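Local coordinates for pseudoperoxidase (PDB 5VIA), which binds a heme b group whose iron carries a cysteine and a histidine ligand, and belongs to the peroxidase family although it is named a pseudoperoxidase, at residues I10-A15 and R286-P291; D18-A23 and A93-K98; A46-F51 and S280-L285; L183-Y188 and A261-W266. All blocks are in the same frame, centred on the assembly; numbering follows the deposited sequence.

Contact 1: I10-A15 and R286-P291; sequences IKPKYA and RPYSDP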
# COMPACT_ATOMS: atom_id res chain seq x y z
N ILE A 10 22.37 -9.39 18.68
CA ILE A 10 20.93 -9.19 18.83
C ILE A 10 20.64 -7.83 19.49
O ILE A 10 20.01 -7.75 20.55
CB ILE A 10 20.30 -10.33 19.67
CG1 ILE A 10 21.33 -10.86 20.68
CG2 ILE A 10 19.79 -11.45 18.75
CD1 ILE A 10 21.37 -12.37 20.82
N LYS A 11 21.09 -6.76 18.82
CA LYS A 11 21.22 -5.45 19.43
C LYS A 11 20.78 -4.32 18.49
O LYS A 11 21.62 -3.63 17.91
CB LYS A 11 22.69 -5.23 19.81
CG LYS A 11 23.00 -3.95 20.59
CD LYS A 11 24.46 -3.54 20.40
CE LYS A 11 24.83 -2.37 21.30
NZ LYS A 11 24.69 -2.73 22.74
N PRO A 12 19.46 -4.14 18.32
CA PRO A 12 19.03 -2.86 17.75
C PRO A 12 19.38 -1.75 18.74
O PRO A 12 19.37 -2.00 19.95
CB PRO A 12 17.51 -3.02 17.63
CG PRO A 12 17.15 -4.19 18.50
CD PRO A 12 18.34 -5.08 18.49
N LYS A 13 19.71 -0.55 18.26
CA LYS A 13 20.05 0.55 19.15
C LYS A 13 18.80 1.10 19.81
O LYS A 13 18.83 1.56 20.96
CB LYS A 13 20.78 1.66 18.38
CG LYS A 13 21.25 2.81 19.27
CD LYS A 13 22.08 3.81 18.49
CE LYS A 13 23.11 4.46 19.39
NZ LYS A 13 22.48 5.02 20.62
N TYR A 14 17.69 1.04 19.08
CA TYR A 14 16.43 1.63 19.53
C TYR A 14 15.34 0.59 19.73
O TYR A 14 15.42 -0.53 19.23
CB TYR A 14 15.94 2.65 18.51
CG TYR A 14 17.01 3.60 18.06
CD1 TYR A 14 17.54 4.54 18.93
CD2 TYR A 14 17.51 3.56 16.76
CE1 TYR A 14 18.53 5.41 18.54
CE2 TYR A 14 18.49 4.43 16.35
CZ TYR A 14 19.00 5.36 17.24
OH TYR A 14 19.99 6.24 16.85
N ALA A 15 14.31 0.98 20.47
CA ALA A 15 13.09 0.19 20.59
C ALA A 15 12.20 0.49 19.39
O ALA A 15 11.98 1.65 19.05
CB ALA A 15 12.38 0.51 21.88
N ARG A 286 17.21 -9.79 10.86
CA ARG A 286 17.50 -10.33 12.18
C ARG A 286 16.29 -10.29 13.10
O ARG A 286 15.57 -9.28 13.15
CB ARG A 286 18.68 -9.59 12.80
CG ARG A 286 19.94 -9.62 11.94
CD ARG A 286 21.17 -9.24 12.75
NE ARG A 286 22.20 -8.60 11.93
CZ ARG A 286 22.12 -7.36 11.46
NH1 ARG A 286 21.04 -6.63 11.71
NH2 ARG A 286 23.10 -6.85 10.73
N PRO A 287 16.04 -11.39 13.81
CA PRO A 287 14.97 -11.41 14.82
C PRO A 287 15.20 -10.33 15.86
O PRO A 287 16.33 -10.12 16.29
CB PRO A 287 15.11 -12.81 15.43
CG PRO A 287 15.65 -13.64 14.31
CD PRO A 287 16.62 -12.73 13.60
N TYR A 288 14.13 -9.64 16.24
CA TYR A 288 14.23 -8.49 17.13
C TYR A 288 14.46 -8.92 18.57
O TYR A 288 13.98 -9.96 19.01
CB TYR A 288 12.95 -7.65 17.02
CG TYR A 288 12.93 -6.39 17.86
CD1 TYR A 288 13.42 -5.19 17.36
CD2 TYR A 288 12.39 -6.39 19.14
CE1 TYR A 288 13.39 -4.04 18.11
CE2 TYR A 288 12.35 -5.24 19.90
CZ TYR A 288 12.85 -4.07 19.38
OH TYR A 288 12.82 -2.92 20.14
N SER A 289 15.22 -8.10 19.29
CA SER A 289 15.46 -8.29 20.71
C SER A 289 15.32 -6.91 21.33
O SER A 289 15.74 -5.93 20.72
CB SER A 289 16.87 -8.84 20.94
OG SER A 289 17.02 -9.36 22.25
N ASP A 290 14.73 -6.82 22.51
CA ASP A 290 14.63 -5.53 23.17
C ASP A 290 16.04 -5.09 23.57
O ASP A 290 16.75 -5.83 24.24
CB ASP A 290 13.72 -5.59 24.40
CG ASP A 290 13.54 -4.24 25.07
OD1 ASP A 290 12.68 -3.45 24.61
OD2 ASP A 290 14.25 -3.96 26.05
N PRO A 291 16.44 -3.89 23.14
CA PRO A 291 17.80 -3.38 23.37
C PRO A 291 18.08 -3.11 24.84
O PRO A 291 19.24 -2.99 25.23
CB PRO A 291 17.82 -2.07 22.58
CG PRO A 291 16.41 -1.63 22.55
CD PRO A 291 15.60 -2.89 22.45
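P12 and P291 pack against each other's chains: CB of P291 lies 3.1 Å from the carbonyl O of P12, while CG of P12 approaches O of S289 at 3.2 Å. No hydrogen bond joins the two segments, and proline suits both places because its ring offers compact CH groups and its nitrogen has no N-H to satisfy. The P12 ring also meets the ring of Y288 obliquely, CG to CE1 at 3.8 Å. At the start of 10-15, CB of S289 sits 3.3 Å from the carbonyl O of I10. The contact thus lays the N-terminal arm, just before helix 16-29, over the C-terminal tail that follows the short strand 286-287, joining the two ends of the chain. Y288 reaches the start of that helix: its CG is anti to the backbone N (chi1 -178°), and the phenol hydroxyl OH comes 3.2 Å from CA of A15, the N-cap residue, which lies near the ring plane. The same hydroxyl is hydrogen-bonded to the backbone N of R16, whose side chain makes a cation-pi contact with the ring. Farther out, W113 pairs through its backbone with R286, where the tail departs.

Contact 2: D18-A23 and A93-K98; sequences DVVASA and AIAGIK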
# COMPACT_ATOMS: atom_id res chain seq x y z
N ASP A 18 9.30 2.97 19.87
CA ASP A 18 9.66 4.39 19.92
C ASP A 18 9.58 5.00 18.53
O ASP A 18 9.07 6.11 18.37
CB ASP A 18 11.07 4.58 20.49
CG ASP A 18 11.13 4.36 21.99
OD1 ASP A 18 10.06 4.32 22.63
OD2 ASP A 18 12.26 4.26 22.54
N VAL A 19 10.09 4.28 17.53
CA VAL A 19 10.06 4.76 16.16
C VAL A 19 8.60 4.85 15.70
O VAL A 19 8.18 5.86 15.13
CB VAL A 19 10.86 3.84 15.20
CG1 VAL A 19 10.91 4.46 13.80
CG2 VAL A 19 12.26 3.62 15.74
N VAL A 20 7.84 3.79 15.97
CA VAL A 20 6.41 3.79 15.69
C VAL A 20 5.68 4.97 16.37
O VAL A 20 4.84 5.63 15.76
CB VAL A 20 5.76 2.44 16.09
CG1 VAL A 20 4.24 2.56 16.11
CG2 VAL A 20 6.22 1.33 15.13
N ALA A 21 6.03 5.25 17.63
CA ALA A 21 5.35 6.32 18.35
C ALA A 21 5.71 7.69 17.76
O ALA A 21 4.85 8.57 17.67
CB ALA A 21 5.70 6.27 19.81
N SER A 22 6.97 7.86 17.37
CA SER A 22 7.44 9.11 16.77
C SER A 22 6.75 9.36 15.42
O SER A 22 6.39 10.48 15.11
CB SER A 22 8.96 9.09 16.59
OG SER A 22 9.63 8.83 17.81
N ALA A 23 6.58 8.31 14.63
CA ALA A 23 5.86 8.46 13.37
C ALA A 23 4.38 8.81 13.60
O ALA A 23 3.82 9.67 12.91
CB ALA A 23 5.99 7.21 12.52
N ALA A 93 5.46 2.71 8.02
CA ALA A 93 4.30 2.10 7.38
C ALA A 93 3.46 1.41 8.45
O ALA A 93 2.23 1.55 8.47
CB ALA A 93 4.72 1.09 6.30
N ILE A 94 4.13 0.67 9.32
CA ILE A 94 3.45 -0.02 10.43
C ILE A 94 2.75 1.00 11.32
O ILE A 94 1.64 0.77 11.80
CB ILE A 94 4.46 -0.89 11.23
CG1 ILE A 94 4.92 -2.10 10.39
CG2 ILE A 94 3.86 -1.39 12.54
CD1 ILE A 94 6.09 -2.85 11.00
N ALA A 95 3.39 2.14 11.54
CA ALA A 95 2.76 3.21 12.32
C ALA A 95 1.54 3.79 11.60
O ALA A 95 0.58 4.22 12.25
CB ALA A 95 3.77 4.30 12.63
N GLY A 96 1.57 3.79 10.27
CA GLY A 96 0.42 4.22 9.48
C GLY A 96 -0.78 3.33 9.74
O GLY A 96 -1.91 3.81 9.91
N ILE A 97 -0.55 2.01 9.75
CA ILE A 97 -1.62 1.07 10.04
C ILE A 97 -2.20 1.32 11.43
O ILE A 97 -3.43 1.38 11.61
CB ILE A 97 -1.12 -0.39 9.96
CG1 ILE A 97 -0.61 -0.71 8.55
CG2 ILE A 97 -2.22 -1.37 10.33
CD1 ILE A 97 0.17 -2.01 8.48
N LYS A 98 -1.32 1.45 12.42
CA LYS A 98 -1.73 1.75 13.79
C LYS A 98 -2.56 3.02 13.85
O LYS A 98 -3.61 3.07 14.51
CB LYS A 98 -0.49 1.93 14.67
CG LYS A 98 -0.77 2.20 16.15
CD LYS A 98 0.54 2.35 16.92
CE LYS A 98 0.33 2.33 18.44
NZ LYS A 98 -0.39 3.51 18.96
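V20 and A23, one helical turn apart on helix 16-29, face A95 of helix 85-99 in a helix-helix packing of the mainly helical peroxidase fold. The segment axes cross at -62° and approach to 8.5 Å, a close spacing that the small residues permit: CA of V20 and CA of A95 are only 5.0 Å apart. Apolar contacts carry the interface. The methyl groups of the two alanines meet directly, CB of A23 to CB of A95 at 3.7 Å, and CG1 of V20 lies 3.9 Å from the same A95 CB. The other V20 branch, CG2, points to CG2 of I94 at a looser 4.4 Å. I94 and A95 extend the packing to neighbours: I94 touches I278 of helix 263-279, and A95 also touches C24 and F27 farther along helix 16-29. Backbone takes part too, since CB of A95 rests 3.6 Å from the carbonyl O of V20. K98, exposed to solvent, makes the remaining contact with the aliphatic part of its long side chain. Its CG is anti to the backbone N (chi1 -178°). Farther out the lysine chain crosses V20 obliquely, CD lying 3.8 Å from V20 CG1.

Contact 3: A46-F51 and S280-L285; sequences ARRAGF and SNFKRL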
# COMPACT_ATOMS: atom_id res chain seq x y z
N ALA A 46 7.56 -3.15 -4.31
CA ALA A 46 7.37 -3.34 -5.74
C ALA A 46 8.64 -2.99 -6.49
O ALA A 46 9.02 -3.67 -7.46
CB ALA A 46 6.19 -2.51 -6.26
N ARG A 47 9.32 -1.94 -6.05
CA ARG A 47 10.57 -1.55 -6.69
C ARG A 47 11.67 -2.61 -6.50
O ARG A 47 12.40 -2.95 -7.44
CB ARG A 47 11.04 -0.17 -6.22
CG ARG A 47 10.18 0.96 -6.76
CD ARG A 47 10.47 2.29 -6.06
NE ARG A 47 11.85 2.71 -6.26
CZ ARG A 47 12.27 3.38 -7.34
NH1 ARG A 47 11.41 3.69 -8.31
NH2 ARG A 47 13.54 3.73 -7.44
N ARG A 48 11.79 -3.15 -5.29
CA ARG A 48 12.78 -4.22 -5.06
C ARG A 48 12.48 -5.46 -5.92
O ARG A 48 13.39 -6.19 -6.32
CB ARG A 48 12.82 -4.60 -3.58
CG ARG A 48 13.34 -3.50 -2.65
CD ARG A 48 13.65 -4.05 -1.24
NE ARG A 48 12.54 -4.79 -0.63
CZ ARG A 48 11.50 -4.22 -0.02
NH1 ARG A 48 11.41 -2.90 0.05
NH2 ARG A 48 10.54 -4.97 0.51
N ALA A 49 11.21 -5.68 -6.21
CA ALA A 49 10.79 -6.85 -6.99
C ALA A 49 10.82 -6.63 -8.50
O ALA A 49 10.62 -7.56 -9.27
CB ALA A 49 9.39 -7.30 -6.55
N GLY A 50 11.07 -5.39 -8.92
CA GLY A 50 11.21 -5.12 -10.34
C GLY A 50 9.92 -4.64 -10.98
O GLY A 50 9.79 -4.66 -12.21
N PHE A 51 8.99 -4.17 -10.16
CA PHE A 51 7.74 -3.63 -10.67
C PHE A 51 7.51 -2.16 -10.30
O PHE A 51 6.41 -1.82 -9.85
CB PHE A 51 6.56 -4.46 -10.14
CG PHE A 51 6.57 -5.91 -10.61
CD1 PHE A 51 6.25 -6.23 -11.92
CD2 PHE A 51 6.87 -6.94 -9.72
CE1 PHE A 51 6.25 -7.55 -12.35
CE2 PHE A 51 6.87 -8.26 -10.14
CZ PHE A 51 6.57 -8.58 -11.45
N SER A 280 10.30 -8.74 1.98
CA SER A 280 10.62 -9.28 0.65
C SER A 280 11.85 -8.64 0.01
O SER A 280 12.04 -7.41 0.08
CB SER A 280 9.43 -9.14 -0.30
OG SER A 280 9.04 -7.78 -0.48
N ASN A 281 12.69 -9.48 -0.59
CA ASN A 281 13.91 -9.04 -1.26
C ASN A 281 14.88 -8.31 -0.33
O ASN A 281 15.61 -7.42 -0.77
CB ASN A 281 13.61 -8.21 -2.52
CG ASN A 281 13.01 -9.05 -3.63
OD1 ASN A 281 11.83 -8.89 -3.99
ND2 ASN A 281 13.81 -9.96 -4.18
N PHE A 282 14.87 -8.69 0.94
CA PHE A 282 15.91 -8.28 1.89
C PHE A 282 16.61 -9.55 2.38
O PHE A 282 15.96 -10.55 2.63
CB PHE A 282 15.31 -7.56 3.10
CG PHE A 282 14.88 -6.14 2.82
CD1 PHE A 282 15.81 -5.18 2.43
CD2 PHE A 282 13.56 -5.76 2.97
CE1 PHE A 282 15.42 -3.87 2.18
CE2 PHE A 282 13.15 -4.45 2.72
CZ PHE A 282 14.09 -3.50 2.32
N LYS A 283 17.93 -9.51 2.52
CA LYS A 283 18.65 -10.67 3.05
C LYS A 283 19.16 -10.50 4.47
O LYS A 283 19.47 -9.38 4.91
CB LYS A 283 19.81 -11.04 2.13
CG LYS A 283 19.37 -11.51 0.76
CD LYS A 283 20.58 -11.74 -0.11
CE LYS A 283 20.18 -12.21 -1.49
NZ LYS A 283 21.39 -12.50 -2.29
N ARG A 284 19.24 -11.62 5.19
CA ARG A 284 19.82 -11.66 6.52
C ARG A 284 19.15 -10.67 7.48
O ARG A 284 19.81 -9.94 8.20
CB ARG A 284 21.34 -11.43 6.47
CG ARG A 284 22.12 -12.59 5.82
CD ARG A 284 23.61 -12.29 5.63
NE ARG A 284 23.83 -11.32 4.56
CZ ARG A 284 23.89 -11.62 3.26
NH1 ARG A 284 23.76 -12.88 2.86
NH2 ARG A 284 24.08 -10.66 2.36
N LEU A 285 17.82 -10.66 7.45
CA LEU A 285 17.05 -9.91 8.44
C LEU A 285 17.18 -10.59 9.80
O LEU A 285 17.28 -11.82 9.89
CB LEU A 285 15.58 -9.79 8.03
CG LEU A 285 15.32 -8.91 6.80
CD1 LEU A 285 13.85 -8.65 6.61
CD2 LEU A 285 16.09 -7.60 6.90
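R48 lays its guanidinium over the face of the F282 ring, the two planes 24° apart, with CE2 of F282 only 3.2 Å from CZ and over the centre of the guanidinium. The overlap is offset: NE of R48 stands above the ring toward its rim. Just before the guanidinium, the CD methylene makes a CH-pi contact, 4.0 Å from the F282 ring centroid. Arginine suits this place because it combines a flat cation that can lie on an aromatic face with N-H groups that can bond in its own plane. Here NE and NH2 both donate to the carbonyl O of S280, NE at 2.8 Å and nearly along the C=O axis, NH2 at 2.9 Å and on a lone pair in the carbonyl plane. Both bonds are bent, with N-H...O angles of 147° and 138°. That oxygen lies close to the guanidinium plane, so the side-on grip and the ring together limit how the group can turn. Nearer the backbone, CB of R48 packs on CB of N281 at 3.8 Å, and OD1 of N281 lies 3.8 Å from CA of A49. The hydroxyl of S280 is hydrogen-bonded to O of M277, and the F282 side chain also touches R115. Through R48's two-nitrogen grip and its packing over F282, the loop leaving helix 263-279 is joined to the C-terminal end of helix 33-49, which closes in a Schellman motif with G50 at positive phi.

Contact 4: L183-Y188 and A261-W266; sequences LNNRYY and ADEELW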
# COMPACT_ATOMS: atom_id res chain seq x y z
N LEU A 183 -8.55 1.31 8.48
CA LEU A 183 -8.06 0.22 7.64
C LEU A 183 -8.68 -1.09 8.13
O LEU A 183 -8.18 -1.71 9.06
CB LEU A 183 -6.53 0.14 7.64
CG LEU A 183 -5.84 -0.50 6.42
CD1 LEU A 183 -4.32 -0.39 6.52
CD2 LEU A 183 -6.24 -1.97 6.24
N ASN A 184 -9.78 -1.47 7.49
CA ASN A 184 -10.43 -2.74 7.80
C ASN A 184 -10.95 -3.42 6.54
O ASN A 184 -10.56 -3.06 5.44
CB ASN A 184 -11.55 -2.54 8.83
CG ASN A 184 -12.66 -1.64 8.31
OD1 ASN A 184 -12.76 -1.37 7.11
ND2 ASN A 184 -13.51 -1.18 9.22
N ASN A 185 -11.84 -4.40 6.72
CA ASN A 185 -12.31 -5.20 5.59
C ASN A 185 -13.48 -4.57 4.83
O ASN A 185 -14.17 -5.25 4.07
CB ASN A 185 -12.71 -6.60 6.07
CG ASN A 185 -13.86 -6.56 7.05
OD1 ASN A 185 -14.06 -5.57 7.75
ND2 ASN A 185 -14.62 -7.65 7.12
N ARG A 186 -13.71 -3.28 5.03
CA ARG A 186 -14.82 -2.62 4.36
C ARG A 186 -14.61 -2.61 2.84
O ARG A 186 -15.57 -2.63 2.08
CB ARG A 186 -15.01 -1.19 4.90
CG ARG A 186 -16.39 -0.61 4.58
CD ARG A 186 -16.67 0.69 5.33
NE ARG A 186 -17.75 1.42 4.66
CZ ARG A 186 -17.54 2.20 3.60
NH1 ARG A 186 -16.32 2.36 3.11
NH2 ARG A 186 -18.56 2.81 3.02
N TYR A 187 -13.35 -2.57 2.43
CA TYR A 187 -12.96 -2.65 1.02
C TYR A 187 -13.71 -3.77 0.28
O TYR A 187 -14.32 -3.55 -0.77
CB TYR A 187 -11.44 -2.85 0.93
CG TYR A 187 -10.92 -3.23 -0.44
CD1 TYR A 187 -10.73 -2.26 -1.42
CD2 TYR A 187 -10.59 -4.54 -0.74
CE1 TYR A 187 -10.23 -2.61 -2.69
CE2 TYR A 187 -10.10 -4.90 -1.99
CZ TYR A 187 -9.93 -3.93 -2.96
OH TYR A 187 -9.44 -4.30 -4.20
N TYR A 188 -13.67 -4.98 0.85
CA TYR A 188 -14.33 -6.13 0.24
C TYR A 188 -15.84 -5.97 0.18
O TYR A 188 -16.48 -6.33 -0.82
CB TYR A 188 -13.97 -7.40 1.02
CG TYR A 188 -12.48 -7.48 1.25
CD1 TYR A 188 -11.63 -7.76 0.20
CD2 TYR A 188 -11.94 -7.23 2.50
CE1 TYR A 188 -10.27 -7.81 0.39
CE2 TYR A 188 -10.57 -7.29 2.71
CZ TYR A 188 -9.74 -7.57 1.64
OH TYR A 188 -8.39 -7.61 1.82
N ALA A 261 -17.05 -11.02 5.10
CA ALA A 261 -17.87 -11.59 6.15
C ALA A 261 -17.07 -11.95 7.41
O ALA A 261 -17.65 -12.05 8.50
CB ALA A 261 -18.60 -12.83 5.64
N ASP A 262 -15.77 -12.15 7.24
CA ASP A 262 -14.92 -12.71 8.30
C ASP A 262 -13.71 -11.81 8.56
O ASP A 262 -12.62 -12.04 8.04
CB ASP A 262 -14.46 -14.13 7.92
CG ASP A 262 -13.85 -14.90 9.09
OD1 ASP A 262 -13.42 -14.25 10.07
OD2 ASP A 262 -13.81 -16.15 9.04
N GLU A 263 -13.92 -10.78 9.37
CA GLU A 263 -12.87 -9.79 9.64
C GLU A 263 -11.69 -10.42 10.37
O GLU A 263 -10.54 -10.03 10.14
CB GLU A 263 -13.43 -8.63 10.47
CG GLU A 263 -12.43 -7.49 10.62
CD GLU A 263 -13.06 -6.24 11.18
OE1 GLU A 263 -14.11 -6.34 11.86
OE2 GLU A 263 -12.49 -5.15 10.94
N GLU A 264 -11.96 -11.39 11.23
CA GLU A 264 -10.89 -12.04 11.98
C GLU A 264 -9.92 -12.76 11.05
O GLU A 264 -8.69 -12.65 11.19
CB GLU A 264 -11.47 -13.00 13.02
CG GLU A 264 -10.41 -13.77 13.80
CD GLU A 264 -11.00 -14.77 14.77
OE1 GLU A 264 -12.25 -14.84 14.90
OE2 GLU A 264 -10.22 -15.51 15.41
N LEU A 265 -10.47 -13.51 10.09
CA LEU A 265 -9.63 -14.22 9.13
C LEU A 265 -8.85 -13.21 8.30
O LEU A 265 -7.65 -13.39 8.08
CB LEU A 265 -10.47 -15.09 8.21
CG LEU A 265 -9.69 -15.74 7.06
CD1 LEU A 265 -8.60 -16.67 7.58
CD2 LEU A 265 -10.63 -16.48 6.13
N TRP A 266 -9.52 -12.15 7.86
CA TRP A 266 -8.84 -11.13 7.08
C TRP A 266 -7.65 -10.52 7.84
O TRP A 266 -6.57 -10.36 7.26
CB TRP A 266 -9.78 -10.01 6.61
CG TRP A 266 -8.97 -8.84 6.11
CD1 TRP A 266 -8.32 -8.73 4.91
CD2 TRP A 266 -8.67 -7.64 6.84
NE1 TRP A 266 -7.66 -7.53 4.84
CE2 TRP A 266 -7.85 -6.84 6.01
CE3 TRP A 266 -9.02 -7.16 8.10
CZ2 TRP A 266 -7.38 -5.59 6.41
CZ3 TRP A 266 -8.56 -5.92 8.50
CH2 TRP A 266 -7.75 -5.15 7.66
O HOH W 1 -12.81 -1.99 12.11
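Y188 turns the edge of its ring toward the face of W266, an offset edge-to-face pair whose planes stand at 63° and whose centroids, taken to the five-membered ring, are 5.2 Å apart. CE2 of Y188 comes 3.5 Å from CD1 of W266, whose CG is anti to the backbone N (chi1 166°). The polar ends have partners outside the pair: Y188 OH bonds to the carbonyl O of V153 and W266 NE1 to that of A154. A broad indole suits this place because its six-membered ring continues under the backbone of 184-185, with C of N184 and N of N185 over one face; that buried nitrogen has no hydrogen-bond partner in the model. L183 instead meets the indole edge, CD2 to CH2 at 3.8 Å. The contact joins the starts of helices 186-194 and 263-279 within the peroxidase fold. Ahead of the first, N184 OD1 accepts from R186 N in an Asx turn; ahead of the second, D262, the N-cap residue, accepts through OD1 from L265 N. E263 and N185 cross at about a right angle: ND2 of N185, hydrogen-bonded to O of Y259, packs 3.7 Å from CB of E263. A water accepts from N184 ND2 and donates weakly to E263 OE2.

In the fold
Contact 4 is the one nearest the cofactor: the side chain of L183 is about 6 Å from the heme and about 8 Å from that of H159, an axial ligand of the iron. Contact 4 also touches contact 2, where I97 CG1 lies 4.2 Å from L183 CD1. In contact 2, the side chain of I94 is about 11 Å from the heme; in contact 3, the side chain of S280 is about 10 Å from it. Helix 263-279 runs from contact 4 toward contact 3, whose segment 280-285 leads straight into 286-291 of contact 1. Contact 1 lies away from the heme site, its centre about 17 Å from that of contact 2 and about 32 Å from that of contact 4.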